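Side-chain contacts in glycosyl hydrolase, family 38 (Enterococcus faecalis, PDB 5KBP), which probably hydrolyses alpha-mannosidic linkages in carbohydrates, as a family 38 glycoside hydrolase: residues W17-Y22 against L347-P352; Q93-F96 against S102-R105. One frame throughout, in Å; residues are numbered along the deposited sequence.

Interaction 1 (W17-Y22 against L347-P352)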
loop_
_atom_site.group_PDB
_atom_site.type_symbol
_atom_site.label_atom_id
_atom_site.label_comp_id
_atom_site.label_asym_id
_atom_site.label_seq_id
_atom_site.Cartn_x
_atom_site.Cartn_y
_atom_site.Cartn_z
ATOM N N TRP A 17 -21.367 -5.229 4.110
ATOM C CA TRP A 17 -20.339 -4.202 3.978
ATOM C C TRP A 17 -19.151 -4.747 3.190
ATOM O O TRP A 17 -18.243 -5.364 3.750
ATOM C CB TRP A 17 -19.899 -3.694 5.338
ATOM C CG TRP A 17 -19.163 -2.417 5.221
ATOM C CD1 TRP A 17 -17.811 -2.250 5.159
ATOM C CD2 TRP A 17 -19.737 -1.112 5.106
ATOM N NE1 TRP A 17 -17.507 -0.917 5.031
ATOM C CE2 TRP A 17 -18.674 -0.198 4.995
ATOM C CE3 TRP A 17 -21.050 -0.627 5.095
ATOM C CZ2 TRP A 17 -18.880 1.172 4.873
ATOM C CZ3 TRP A 17 -21.251 0.736 4.977
ATOM C CH2 TRP A 17 -20.172 1.619 4.868
ATOM N N ASP A 18 -19.157 -4.498 1.884
ATOM C CA ASP A 18 -17.973 -4.742 1.074
ATOM C C ASP A 18 -16.868 -3.790 1.510
ATOM O O ASP A 18 -17.019 -2.567 1.420
ATOM C CB ASP A 18 -18.298 -4.559 -0.409
ATOM C CG ASP A 18 -19.429 -5.456 -0.870
ATOM O OD1 ASP A 18 -19.174 -6.653 -1.114
ATOM O OD2 ASP A 18 -20.571 -4.966 -0.993
ATOM N N ARG A 19 -15.760 -4.356 1.994
ATOM C CA ARG A 19 -14.711 -3.546 2.607
ATOM C C ARG A 19 -14.122 -2.551 1.614
ATOM O O ARG A 19 -13.785 -1.417 1.982
ATOM C CB ARG A 19 -13.623 -4.458 3.174
ATOM C CG ARG A 19 -12.675 -3.786 4.149
ATOM C CD ARG A 19 -11.913 -4.828 4.952
ATOM N NE ARG A 19 -10.969 -4.225 5.888
ATOM C CZ ARG A 19 -9.695 -3.978 5.606
ATOM N NH1 ARG A 19 -9.206 -4.281 4.410
ATOM N NH2 ARG A 19 -8.907 -3.429 6.519
ATOM N N GLU A 20 -13.994 -2.953 0.353
ATOM C CA GLU A 20 -13.513 -2.068 -0.699
ATOM C C GLU A 20 -14.098 -2.536 -2.021
ATOM O O GLU A 20 -14.075 -3.734 -2.320
ATOM C CB GLU A 20 -11.981 -2.053 -0.755
ATOM C CG GLU A 20 -11.342 -3.418 -0.563
ATOM C CD GLU A 20 -9.842 -3.335 -0.361
ATOM O OE1 GLU A 20 -9.173 -4.389 -0.415
ATOM O OE2 GLU A 20 -9.331 -2.216 -0.150
ATOM N N TRP A 21 -14.627 -1.594 -2.803
ATOM C CA TRP A 21 -15.288 -1.938 -4.056
ATOM C C TRP A 21 -15.179 -0.810 -5.075
ATOM O O TRP A 21 -14.113 -0.603 -5.665
ATOM C CB TRP A 21 -16.758 -2.284 -3.800
ATOM C CG TRP A 21 -17.441 -2.934 -4.967
ATOM C CD1 TRP A 21 -16.849 -3.433 -6.090
ATOM C CD2 TRP A 21 -18.848 -3.148 -5.126
ATOM N NE1 TRP A 21 -17.800 -3.948 -6.938
ATOM C CE2 TRP A 21 -19.035 -3.786 -6.368
ATOM C CE3 TRP A 21 -19.967 -2.866 -4.338
ATOM C CZ2 TRP A 21 -20.297 -4.143 -6.841
ATOM C CZ3 TRP A 21 -21.217 -3.221 -4.808
ATOM C CH2 TRP A 21 -21.372 -3.853 -6.048
ATOM N N TYR A 22 -16.275 -0.079 -5.297
ATOM C CA TYR A 22 -16.303 0.960 -6.320
ATOM C C TYR A 22 -15.685 2.272 -5.857
ATOM O O TYR A 22 -15.470 3.162 -6.686
ATOM C CB TYR A 22 -17.741 1.204 -6.792
ATOM C CG TYR A 22 -18.735 1.487 -5.687
ATOM C CD1 TYR A 22 -19.400 0.452 -5.043
ATOM C CD2 TYR A 22 -19.023 2.790 -5.300
ATOM C CE1 TYR A 22 -20.314 0.704 -4.037
ATOM C CE2 TYR A 22 -19.938 3.052 -4.291
ATOM C CZ TYR A 22 -20.580 2.004 -3.665
ATOM O OH TYR A 22 -21.490 2.251 -2.665
ATOM N N LEU A 347 -2.970 -10.971 4.858
ATOM C CA LEU A 347 -3.324 -11.667 3.625
ATOM C C LEU A 347 -4.835 -11.798 3.478
ATOM O O LEU A 347 -5.370 -11.645 2.373
ATOM C CB LEU A 347 -2.662 -13.045 3.586
ATOM C CG LEU A 347 -2.992 -13.891 2.355
ATOM C CD1 LEU A 347 -2.536 -13.193 1.083
ATOM C CD2 LEU A 347 -2.377 -15.278 2.466
ATOM N N LEU A 348 -5.538 -12.082 4.578
ATOM C CA LEU A 348 -6.992 -12.191 4.530
ATOM C C LEU A 348 -7.663 -10.876 4.157
ATOM O O LEU A 348 -8.797 -10.894 3.667
ATOM C CB LEU A 348 -7.529 -12.687 5.874
ATOM C CG LEU A 348 -7.284 -14.165 6.185
ATOM C CD1 LEU A 348 -7.719 -14.494 7.600
ATOM C CD2 LEU A 348 -8.015 -15.047 5.188
ATOM N N GLN A 349 -6.995 -9.741 4.376
ATOM C CA GLN A 349 -7.561 -8.459 3.976
ATOM C C GLN A 349 -7.597 -8.290 2.462
ATOM O O GLN A 349 -8.281 -7.388 1.969
ATOM C CB GLN A 349 -6.777 -7.313 4.619
ATOM C CG GLN A 349 -7.002 -7.187 6.119
ATOM C CD GLN A 349 -6.013 -6.254 6.790
ATOM O OE1 GLN A 349 -5.435 -5.375 6.151
ATOM N NE2 GLN A 349 -5.808 -6.448 8.089
ATOM N N ASN A 350 -6.874 -9.128 1.721
ATOM C CA ASN A 350 -6.992 -9.197 0.270
ATOM C C ASN A 350 -7.999 -10.245 -0.182
ATOM O O ASN A 350 -8.194 -10.417 -1.389
ATOM C CB ASN A 350 -5.631 -9.496 -0.367
ATOM C CG ASN A 350 -4.742 -8.275 -0.438
ATOM O OD1 ASN A 350 -5.203 -7.148 -0.268
ATOM N ND2 ASN A 350 -3.459 -8.490 -0.703
ATOM N N HIS A 351 -8.639 -10.941 0.753
ATOM C CA HIS A 351 -9.552 -12.029 0.431
ATOM C C HIS A 351 -11.049 -11.699 0.451
ATOM O O HIS A 351 -11.842 -12.592 0.130
ATOM C CB HIS A 351 -9.291 -13.202 1.376
ATOM C CG HIS A 351 -8.026 -13.943 1.074
ATOM N ND1 HIS A 351 -7.542 -14.953 1.878
ATOM C CD2 HIS A 351 -7.149 -13.825 0.049
ATOM C CE1 HIS A 351 -6.419 -15.422 1.363
ATOM N NE2 HIS A 351 -6.159 -14.755 0.252
ATOM N N PRO A 352 -11.506 -10.491 0.817
ATOM C CA PRO A 352 -12.913 -10.164 0.546
ATOM C C PRO A 352 -13.214 -10.312 -0.938
ATOM O O PRO A 352 -12.374 -10.016 -1.789
ATOM C CB PRO A 352 -13.038 -8.712 1.014
ATOM C CG PRO A 352 -12.067 -8.616 2.115
ATOM C CD PRO A 352 -10.897 -9.463 1.687
HETATM O O HOH W 1 -10.118 -5.744 1.883
#
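Arg19 lays its guanidinium beside Gln349, with NH1 3.9 Å from Gln349 CB and Gln349 CG over one face of the Arg19 guanidinium. The two side chains meet at a slant, and their guanidinium and amide planes are turned 46° apart. Although Arg19 NH2 comes within 4.0 Å of Gln349 OE1, no direct hydrogen bond joins the two segments. Arg19 reaches this place because CG is anti to its backbone N (chi1 -164°) and the side chain then runs extended to NE, which is held by a salt bridge to Asp63. A water at the edge of the guanidinium, in its plane, accepts from Arg19 NH1 at 3.1 Å. The same water donates to the Gln349 carbonyl oxygen, over a length too short to be taken literally, and weakly to Glu20 OE1. That carboxylate oxygen is also gripped by Ser355 and by Arg371, which in turn bonds to Asn350 OD1. The contact thus joins the N-terminal and middle domains through a buried, water-bridged polar network. In family 38 relatives, the loop after the first strand and the segment that follows residues 347-352 both contribute to the metal-dependent active site, so the pairing probably lies close to that pocket.

Interaction 2 (Q93-F96 against S102-R105); sequences QDDF and SNVR
Gln93 and Asn103 meet through their side-chain amides. Gln93 NE2 donates to Asn103 OD1 over 3.2 Å, with an angle of 148° at the hydrogen. The donor lies in the carbonyl plane of Asn103, whereas the oxygen sits somewhat out of the amide plane of Gln93. The two amides are turned 54° apart and the two side chains cross at about a right angle. Chi1 of 80° sets Gln93 CG between the backbone N and the carbonyl carbon, 3.6 Å from Asn103 OD1, and the bend at chi2 then turns the amide so that NE2 meets the same oxygen. The other branch of Asn103 faces the loop backbone: ND2 is 3.5 Å from Asp95 O and makes a weak hydrogen bond to the carbonyl of Ser99, one turn earlier. Asp95 OD1 stands 3.9 Å from Asn103 OD1, a plain approach of two oxygens. Within the family 38 N-terminal domain, the contact packs a loop on the helix that follows it, and Asp94 OD1 accepts from the backbone N of Leu97 in that loop. Gln93 and Asp95 both pack on Phe126 of strand 124-126, an outermost strand of the mixed sheet, while Ser102 and Arg105 touch Trp344. The buried contact thus lies between strand 124-126, packed against the loop, and helix 337-348, packed against helix 100-117.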
loop_
_atom_site.group_PDB
_atom_site.type_symbol
_atom_site.label_atom_id
_atom_site.label_comp_id
_atom_site.label_asym_id
_atom_site.label_seq_id
_atom_site.Cartn_x
_atom_site.Cartn_y
_atom_site.Cartn_z
ATOM N N GLN A 93 -15.184 -13.926 2.274
ATOM C CA GLN A 93 -14.253 -14.236 1.201
ATOM C C GLN A 93 -14.977 -14.726 -0.047
ATOM O O GLN A 93 -16.182 -14.985 -0.046
ATOM C CB GLN A 93 -13.247 -15.299 1.657
ATOM C CG GLN A 93 -13.784 -16.727 1.609
ATOM C CD GLN A 93 -14.694 -17.067 2.776
ATOM O OE1 GLN A 93 -15.158 -16.184 3.498
ATOM N NE2 GLN A 93 -14.948 -18.356 2.969
ATOM N N ASP A 94 -14.208 -14.847 -1.126
ATOM C CA ASP A 94 -14.607 -15.643 -2.275
ATOM C C ASP A 94 -14.146 -17.075 -2.042
ATOM O O ASP A 94 -12.979 -17.309 -1.709
ATOM C CB ASP A 94 -14.008 -15.093 -3.569
ATOM C CG ASP A 94 -14.426 -15.894 -4.788
ATOM O OD1 ASP A 94 -13.785 -16.927 -5.072
ATOM O OD2 ASP A 94 -15.401 -15.495 -5.458
ATOM N N ASP A 95 -15.061 -18.028 -2.215
ATOM C CA ASP A 95 -14.773 -19.408 -1.835
ATOM C C ASP A 95 -13.680 -20.016 -2.707
ATOM O O ASP A 95 -12.683 -20.537 -2.196
ATOM C CB ASP A 95 -16.049 -20.247 -1.904
ATOM C CG ASP A 95 -16.878 -20.149 -0.637
ATOM O OD1 ASP A 95 -16.341 -19.674 0.386
ATOM O OD2 ASP A 95 -18.059 -20.555 -0.659
ATOM N N PHE A 96 -13.845 -19.952 -4.029
ATOM C CA PHE A 96 -12.975 -20.699 -4.928
ATOM C C PHE A 96 -11.639 -20.018 -5.196
ATOM O O PHE A 96 -10.683 -20.702 -5.579
ATOM C CB PHE A 96 -13.691 -20.949 -6.259
ATOM C CG PHE A 96 -14.887 -21.851 -6.145
ATOM C CD1 PHE A 96 -14.725 -23.211 -5.934
ATOM C CD2 PHE A 96 -16.170 -21.343 -6.258
ATOM C CE1 PHE A 96 -15.821 -24.047 -5.829
ATOM C CE2 PHE A 96 -17.272 -22.174 -6.157
ATOM C CZ PHE A 96 -17.096 -23.527 -5.942
ATOM N N SER A 102 -6.620 -21.057 3.512
ATOM C CA SER A 102 -7.075 -19.687 3.736
ATOM C C SER A 102 -8.540 -19.649 4.153
ATOM O O SER A 102 -8.941 -18.803 4.963
ATOM C CB SER A 102 -6.855 -18.845 2.481
ATOM O OG SER A 102 -5.474 -18.671 2.226
ATOM N N ASN A 103 -9.355 -20.558 3.612
ATOM C CA ASN A 103 -10.737 -20.668 4.063
ATOM C C ASN A 103 -10.806 -21.099 5.521
ATOM O O ASN A 103 -11.666 -20.629 6.274
ATOM C CB ASN A 103 -11.500 -21.651 3.176
ATOM C CG ASN A 103 -11.828 -21.069 1.816
ATOM O OD1 ASN A 103 -12.695 -20.203 1.697
ATOM N ND2 ASN A 103 -11.146 -21.547 0.783
ATOM N N VAL A 104 -9.908 -21.994 5.936
ATOM C CA VAL A 104 -9.896 -22.456 7.321
ATOM C C VAL A 104 -9.341 -21.379 8.246
ATOM O O VAL A 104 -9.872 -21.152 9.339
ATOM C CB VAL A 104 -9.103 -23.773 7.430
ATOM C CG1 VAL A 104 -8.709 -24.048 8.871
ATOM C CG2 VAL A 104 -9.921 -24.931 6.869
ATOM N N ARG A 105 -8.274 -20.691 7.824
ATOM C CA ARG A 105 -7.727 -19.616 8.646
ATOM C C ARG A 105 -8.738 -18.497 8.844
ATOM O O ARG A 105 -8.715 -17.815 9.875
ATOM C CB ARG A 105 -6.448 -19.058 8.019
ATOM C CG ARG A 105 -5.410 -20.106 7.662
ATOM C CD ARG A 105 -5.158 -21.072 8.808
ATOM N NE ARG A 105 -4.306 -22.185 8.403
ATOM C CZ ARG A 105 -2.978 -22.173 8.471
ATOM N NH1 ARG A 105 -2.282 -23.230 8.079
ATOM N NH2 ARG A 105 -2.347 -21.103 8.933
#

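From the N terminus the chain leaves strand 7-13 into the loop carrying residues 17-22, the first half of interaction 1. It next reaches interaction 2, which closes a short local loop between residues 93-96 and the first turns of helix 100-117, before residues 347-352 at the end of helix 337-348 return to complete interaction 1. The small local loop therefore lies wholly within the long one, and the two do not cross. Their centres are about 13 Å apart, and they touch directly: His351 O packs 3.4 Å from Gln93 CB, and Leu348 rests on the helix at Ser102 and Arg105. Residues 347-352 thus tie both contacts together, joining the middle domain to two separate loops of the N-terminal domain.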